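Local coordinates for water stress and hypersensitive response domain-containing protein (Archaeoglobus fulgidus DSM 4304, PDB 3BUT) that is of unknown function but, as a beta-rich protein of the late embryogenesis abundant LEA_2 family, may bind lipids, at residues T14-T18 with R74-S78. The protein carries 4 engineered substitutions. Residues are numbered along the deposited sequence; the frame is centred on the assembly and turned at random.
Sequences TDSQT and RLNNS
Thr-18 and Leu-75 form a hydrogen-bonded pair of the antiparallel ladder between strands 17-27 and 66-76, one step in from the non-hydrogen-bonded pair Gln-17/Asn-76 at its end, in a three-stranded sheet of this LEA_2 beta fold. Thr-18 N gives a nearly straight bond (171°) to Leu-75 O, and Leu-75 N returns one of 2.8 Å to Thr-18 O. Their beta-branched and aliphatic side chains suit the buried face, where CD1 of Leu-75 lies 3.5 Å from Thr-18 O; Trp-84 of the second subunit packs on Thr-18. On the other face Gln-17, extended beyond CG, lays its amide across the aliphatic part of Arg-74, OE1 being 3.4 Å from Arg-74 CD, with the amide and guanidinium planes 50° apart. Shortened to an alanine here, Gln-17 would lose the amide that lies over the Arg-74 methylenes, and that long chain would probably swing more freely. Asn-77, short and polar, has its CB directed toward 14-18; one of its two modelled conformers turns the amide to the turn there, but its exact placement is doubtful. Before the strand, an ST motif shapes that turn: Thr-14 OG1 accepts from Gln-17 N at 3.0 Å.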
ATOM      1  N   THR A  14       4.546  -7.294  10.452  1.00 32.71           N
ATOM      2  CA  THR A  14       5.410  -6.331  11.120  1.00 25.20           C
ATOM      3  C   THR A  14       5.660  -5.169  10.166  1.00 28.73           C
ATOM      4  O   THR A  14       5.065  -5.111   9.085  1.00 30.25           O
ATOM      5  CB  THR A  14       6.756  -6.966  11.507  1.00 24.10           C
ATOM      6  OG1 THR A  14       7.410  -7.446  10.325  1.00 27.34           O
ATOM      7  CG2 THR A  14       6.551  -8.124  12.477  1.00 24.10           C
ATOM      8  N   ASP A  15       6.544  -4.255  10.558  1.00 35.88           N
ATOM      9  CA  ASP A  15       6.925  -3.145   9.687  1.00 42.86           C
ATOM     10  C   ASP A  15       7.930  -3.559   8.597  1.00 43.62           C
ATOM     11  O   ASP A  15       8.076  -2.860   7.591  1.00 39.63           O
ATOM     12  CB  ASP A  15       7.441  -1.952  10.506  1.00 45.56           C
ATOM     13  CG  ASP A  15       8.723  -2.257  11.267  1.00 52.53           C
ATOM     14  OD1 ASP A  15       8.977  -3.437  11.598  1.00 46.75           O
ATOM     15  OD2 ASP A  15       9.475  -1.299  11.545  1.00 62.32           O
ATOM     16  N   SER A  16       8.597  -4.699   8.800  1.00 44.29           N
ATOM     17  CA  SER A  16       9.602  -5.206   7.858  1.00 45.75           C
ATOM     18  C   SER A  16       9.084  -6.305   6.921  1.00 46.96           C
ATOM     19  O   SER A  16       9.557  -6.432   5.789  1.00 55.26           O
ATOM     20  CB  SER A  16      10.837  -5.712   8.609  1.00 41.67           C
ATOM     21  OG  SER A  16      10.576  -6.955   9.237  1.00 40.00           O
ATOM     22  N   GLN A  17       8.130  -7.104   7.390  1.00 36.45           N
ATOM     23  CA  GLN A  17       7.624  -8.212   6.591  1.00 27.54           C
ATOM     24  C   GLN A  17       6.128  -8.436   6.787  1.00 27.98           C
ATOM     25  O   GLN A  17       5.603  -8.267   7.890  1.00 33.49           O
ATOM     26  CB  GLN A  17       8.411  -9.490   6.894  1.00 27.38           C
ATOM     27  CG  GLN A  17       8.621 -10.387   5.678  1.00 39.24           C
ATOM     28  CD  GLN A  17       9.566 -11.550   5.939  1.00 41.29           C
ATOM     29  OE1 GLN A  17       9.437 -12.262   6.935  1.00 57.26           O
ATOM     30  NE2 GLN A  17      10.514 -11.756   5.031  1.00 35.37           N
ATOM     31  N   THR A  18       5.456  -8.806   5.700  1.00 26.55           N
ATOM     32  CA  THR A  18       4.016  -9.078   5.697  1.00 20.73           C
ATOM     33  C   THR A  18       3.794 -10.552   5.369  1.00 18.64           C
ATOM     34  O   THR A  18       4.337 -11.054   4.389  1.00 24.48           O
ATOM     35  CB  THR A  18       3.284  -8.193   4.646  1.00 24.88           C
ATOM     36  OG1 THR A  18       3.547  -6.809   4.906  1.00 33.53           O
ATOM     37  CG2 THR A  18       1.774  -8.436   4.649  1.00 30.65           C
ATOM     38  N   ARG A  74       5.487 -14.951   2.632  1.00 20.71           N
ATOM     39  CA  ARG A  74       6.058 -13.729   3.188  1.00 25.24           C
ATOM     40  C   ARG A  74       6.499 -12.743   2.114  1.00 25.29           C
ATOM     41  O   ARG A  74       7.137 -13.119   1.137  1.00 23.57           O
ATOM     42  CB  ARG A  74       7.222 -14.044   4.129  1.00 25.37           C
ATOM     43  CG  ARG A  74       6.815 -14.790   5.397  1.00 38.14           C
ATOM     44  CD  ARG A  74       8.035 -15.301   6.155  1.00 48.34           C
ATOM     45  NE  ARG A  74       7.697 -16.408   7.047  1.00 45.50           N
ATOM     46  CZ  ARG A  74       7.651 -17.688   6.681  1.00 58.97           C
ATOM     47  NH1 ARG A  74       7.328 -18.617   7.571  1.00 46.00           N
ATOM     48  NH2 ARG A  74       7.917 -18.047   5.428  1.00 51.99           N
ATOM     49  N   LEU A  75       6.153 -11.476   2.320  1.00 28.86           N
ATOM     50  CA  LEU A  75       6.522 -10.405   1.407  1.00 28.75           C
ATOM     51  C   LEU A  75       7.529  -9.469   2.057  1.00 26.57           C
ATOM     52  O   LEU A  75       7.231  -8.828   3.066  1.00 35.26           O
ATOM     53  CB  LEU A  75       5.293  -9.599   0.975  1.00 29.10           C
ATOM     54  CG  LEU A  75       4.148 -10.277   0.229  1.00 19.47           C
ATOM     55  CD1 LEU A  75       3.080 -10.726   1.191  1.00 34.39           C
ATOM     56  CD2 LEU A  75       3.565  -9.287  -0.746  1.00 37.19           C
ATOM     57  N   ASN A  76       8.721  -9.410   1.472  1.00 35.78           N
ATOM     58  CA  ASN A  76       9.715  -8.400   1.808  1.00 42.45           C
ATOM     59  C   ASN A  76       9.219  -7.052   1.281  1.00 44.13           C
ATOM     60  O   ASN A  76       8.929  -6.915   0.086  1.00 45.65           O
ATOM     61  CB  ASN A  76      11.072  -8.783   1.196  1.00 51.44           C
ATOM     62  CG  ASN A  76      12.138  -7.705   1.372  1.00 60.52           C
ATOM     63  OD1 ASN A  76      12.753  -7.271   0.399  1.00 55.81           O
ATOM     64  ND2 ASN A  76      12.364  -7.277   2.613  1.00 61.36           N
ATOM     65  N   ASN A  77       9.123  -6.068   2.169  1.00 47.76           N
ATOM     66  CA  ASN A  77       8.537  -4.779   1.823  0.50 43.90           C
ATOM     67  C   ASN A  77       9.371  -3.930   0.871  1.00 42.16           C
ATOM     68  O   ASN A  77       8.847  -3.052   0.184  1.00 44.44           O
ATOM     69  CB  ASN A  77       8.210  -3.982   3.088  0.50 40.07           C
ATOM     70  CG  ASN A  77       7.387  -4.779   4.082  0.50 32.55           C
ATOM     71  OD1 ASN A  77       6.405  -5.425   3.716  0.50 22.02           O
ATOM     72  ND2 ASN A  77       7.786  -4.738   5.348  0.50 36.83           N
ATOM     73  N   SER A  78      10.673  -4.196   0.835  1.00 41.38           N
ATOM     74  CA  SER A  78      11.583  -3.487  -0.075  1.00 42.78           C
ATOM     75  C   SER A  78      11.234  -3.737  -1.551  1.00 44.66           C
ATOM     76  O   SER A  78      11.348  -2.839  -2.388  1.00 43.81           O
ATOM     77  CB  SER A  78      13.036  -3.875   0.205  1.00 41.55           C
ATOM     78  OG  SER A  78      13.925  -3.150  -0.626  1.00 43.56           O
TER